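Local coordinates for protein serpin-ZX (Arabidopsis thaliana, PDB 3LE2) that inhibits metacaspase-9 and limits the protease RD21A, through a reactive centre loop whose cleavage leaves the protease covalently bound, at residues K21-T26 with S291-G296. Residues are numbered along the deposited sequence; the frame is centred on the assembly and turned at random.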
loop_
_atom_site.group_PDB
_atom_site.type_symbol
_atom_site.label_atom_id
_atom_site.label_comp_id
_atom_site.label_asym_id
_atom_site.label_seq_id
_atom_site.Cartn_x
_atom_site.Cartn_y
_atom_site.Cartn_z
ATOM N N LYS A 21 -9.365 -0.555 -6.851
ATOM C CA LYS A 21 -10.652 -0.175 -7.432
ATOM C C LYS A 21 -11.781 -0.733 -6.582
ATOM O O LYS A 21 -12.715 -0.015 -6.224
ATOM C CB LYS A 21 -10.772 -0.690 -8.872
ATOM C CG LYS A 21 -12.101 -0.376 -9.581
ATOM C CD LYS A 21 -12.227 1.095 -9.971
ATOM C CE LYS A 21 -13.480 1.346 -10.810
ATOM N NZ LYS A 21 -13.651 2.772 -11.234
ATOM N N HIS A 22 -11.693 -2.019 -6.256
ATOM C CA HIS A 22 -12.730 -2.657 -5.440
ATOM C C HIS A 22 -12.816 -2.084 -4.025
ATOM O O HIS A 22 -13.901 -1.965 -3.488
ATOM C CB HIS A 22 -12.544 -4.173 -5.389
ATOM C CG HIS A 22 -12.860 -4.860 -6.681
ATOM N ND1 HIS A 22 -13.716 -5.940 -6.761
ATOM C CD2 HIS A 22 -12.441 -4.619 -7.947
ATOM C CE1 HIS A 22 -13.802 -6.337 -8.021
ATOM N NE2 HIS A 22 -13.040 -5.551 -8.762
ATOM N N VAL A 23 -11.682 -1.749 -3.416
ATOM C CA VAL A 23 -11.717 -1.107 -2.103
ATOM C C VAL A 23 -12.436 0.235 -2.194
ATOM O O VAL A 23 -13.335 0.526 -1.407
ATOM C CB VAL A 23 -10.320 -0.879 -1.520
ATOM C CG1 VAL A 23 -10.410 -0.014 -0.254
ATOM C CG2 VAL A 23 -9.621 -2.210 -1.248
ATOM N N ILE A 24 -12.060 1.042 -3.175
ATOM C CA ILE A 24 -12.710 2.326 -3.377
ATOM C C ILE A 24 -14.219 2.191 -3.564
ATOM O O ILE A 24 -14.982 3.074 -3.176
ATOM C CB ILE A 24 -12.070 3.090 -4.556
ATOM C CG1 ILE A 24 -10.621 3.439 -4.196
ATOM C CG2 ILE A 24 -12.856 4.365 -4.879
ATOM C CD1 ILE A 24 -9.764 3.870 -5.368
ATOM N N THR A 25 -14.656 1.087 -4.155
ATOM C CA THR A 25 -16.085 0.869 -4.380
ATOM C C THR A 25 -16.846 0.744 -3.055
ATOM O O THR A 25 -18.013 1.098 -2.975
ATOM C CB THR A 25 -16.342 -0.372 -5.275
ATOM O OG1 THR A 25 -15.913 -0.091 -6.609
ATOM C CG2 THR A 25 -17.813 -0.717 -5.320
ATOM N N THR A 26 -16.159 0.273 -2.017
ATOM C CA THR A 26 -16.773 0.030 -0.709
ATOM C C THR A 26 -16.788 1.249 0.218
ATOM O O THR A 26 -17.319 1.175 1.323
ATOM C CB THR A 26 -16.054 -1.116 0.067
ATOM O OG1 THR A 26 -14.784 -0.650 0.527
ATOM C CG2 THR A 26 -15.847 -2.365 -0.812
ATOM N N SER A 291 -11.211 -9.106 3.658
ATOM C CA SER A 291 -11.824 -10.388 3.324
ATOM C C SER A 291 -12.908 -10.258 2.245
ATOM O O SER A 291 -12.927 -11.023 1.275
ATOM C CB SER A 291 -12.341 -11.103 4.583
ATOM O OG SER A 291 -13.459 -10.439 5.119
ATOM N N ASN A 292 -13.778 -9.267 2.392
ATOM C CA ASN A 292 -14.848 -9.061 1.423
ATOM C C ASN A 292 -14.416 -8.587 0.030
ATOM O O ASN A 292 -14.888 -9.132 -0.965
ATOM C CB ASN A 292 -15.942 -8.151 1.989
ATOM C CG ASN A 292 -16.892 -8.887 2.949
ATOM O OD1 ASN A 292 -16.820 -10.114 3.124
ATOM N ND2 ASN A 292 -17.791 -8.128 3.572
ATOM N N VAL A 293 -13.537 -7.589 -0.072
ATOM C CA VAL A 293 -13.144 -7.149 -1.410
ATOM C C VAL A 293 -12.421 -8.260 -2.140
ATOM O O VAL A 293 -12.555 -8.381 -3.351
ATOM C CB VAL A 293 -12.242 -5.887 -1.462
ATOM C CG1 VAL A 293 -12.912 -4.714 -0.802
ATOM C CG2 VAL A 293 -10.885 -6.171 -0.864
ATOM N N LEU A 294 -11.650 -9.061 -1.407
ATOM C CA LEU A 294 -10.923 -10.159 -2.025
ATOM C C LEU A 294 -11.887 -11.205 -2.576
ATOM O O LEU A 294 -11.723 -11.651 -3.708
ATOM C CB LEU A 294 -9.928 -10.786 -1.063
ATOM C CG LEU A 294 -8.653 -9.980 -0.826
ATOM C CD1 LEU A 294 -7.916 -10.570 0.360
ATOM C CD2 LEU A 294 -7.758 -9.951 -2.065
ATOM N N LYS A 295 -12.892 -11.586 -1.784
ATOM C CA LYS A 295 -13.957 -12.457 -2.279
ATOM C C LYS A 295 -14.562 -11.878 -3.554
ATOM O O LYS A 295 -14.840 -12.600 -4.514
ATOM C CB LYS A 295 -15.034 -12.664 -1.207
ATOM C CG LYS A 295 -14.656 -13.729 -0.201
ATOM C CD LYS A 295 -15.335 -13.539 1.132
ATOM C CE LYS A 295 -16.818 -13.732 1.040
ATOM N NZ LYS A 295 -17.390 -13.725 2.417
ATOM N N GLY A 296 -14.740 -10.563 -3.559
ATOM C CA GLY A 296 -15.229 -9.855 -4.728
ATOM C C GLY A 296 -14.387 -10.064 -5.972
ATOM O O GLY A 296 -14.929 -10.181 -7.065
#
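In the serpin body, the C-terminal end of the first long helix, 5-25, packs against the short helix 291-296, and Val293 is the side chain that meets His22, Val23 and Thr26. The segment axes approach to 9.6 Å at 124°, nearer antiparallel than parallel, and no hydrogen bond crosses, so the joint rests on van der Waals packing. With CG1 beside the backbone N (chi1 -58°) and anti to the carbonyl carbon, Val293 sets this methyl 3.8 Å from Thr26 CG2, the two side chains meeting at about a right angle. The same CG1 lies 4.0 Å from the carbonyl oxygen His22 O, while Val23 CG2 lies 4.2 Å from both Val293 CG1 and Val293 CG2. Thr26 is fixed by its hydroxyl: OG1 donates to Val23 O at 2.7 Å, in the carbonyl plane on a lone pair (C=O...donor angle 139°), and Thr26 N shares that acceptor. Beyond Val293 the His22 ring extends to Gly296, its CE1 4.1 Å from Gly296 O, which lies obliquely to the ring. Val23 also packs on Phe286 and Phe288 of strand 277-289 and on Val33 of strand 33-35, while Leu294 rests on Phe303; Lys21 forms a salt bridge with Asp254 of helix 249-258.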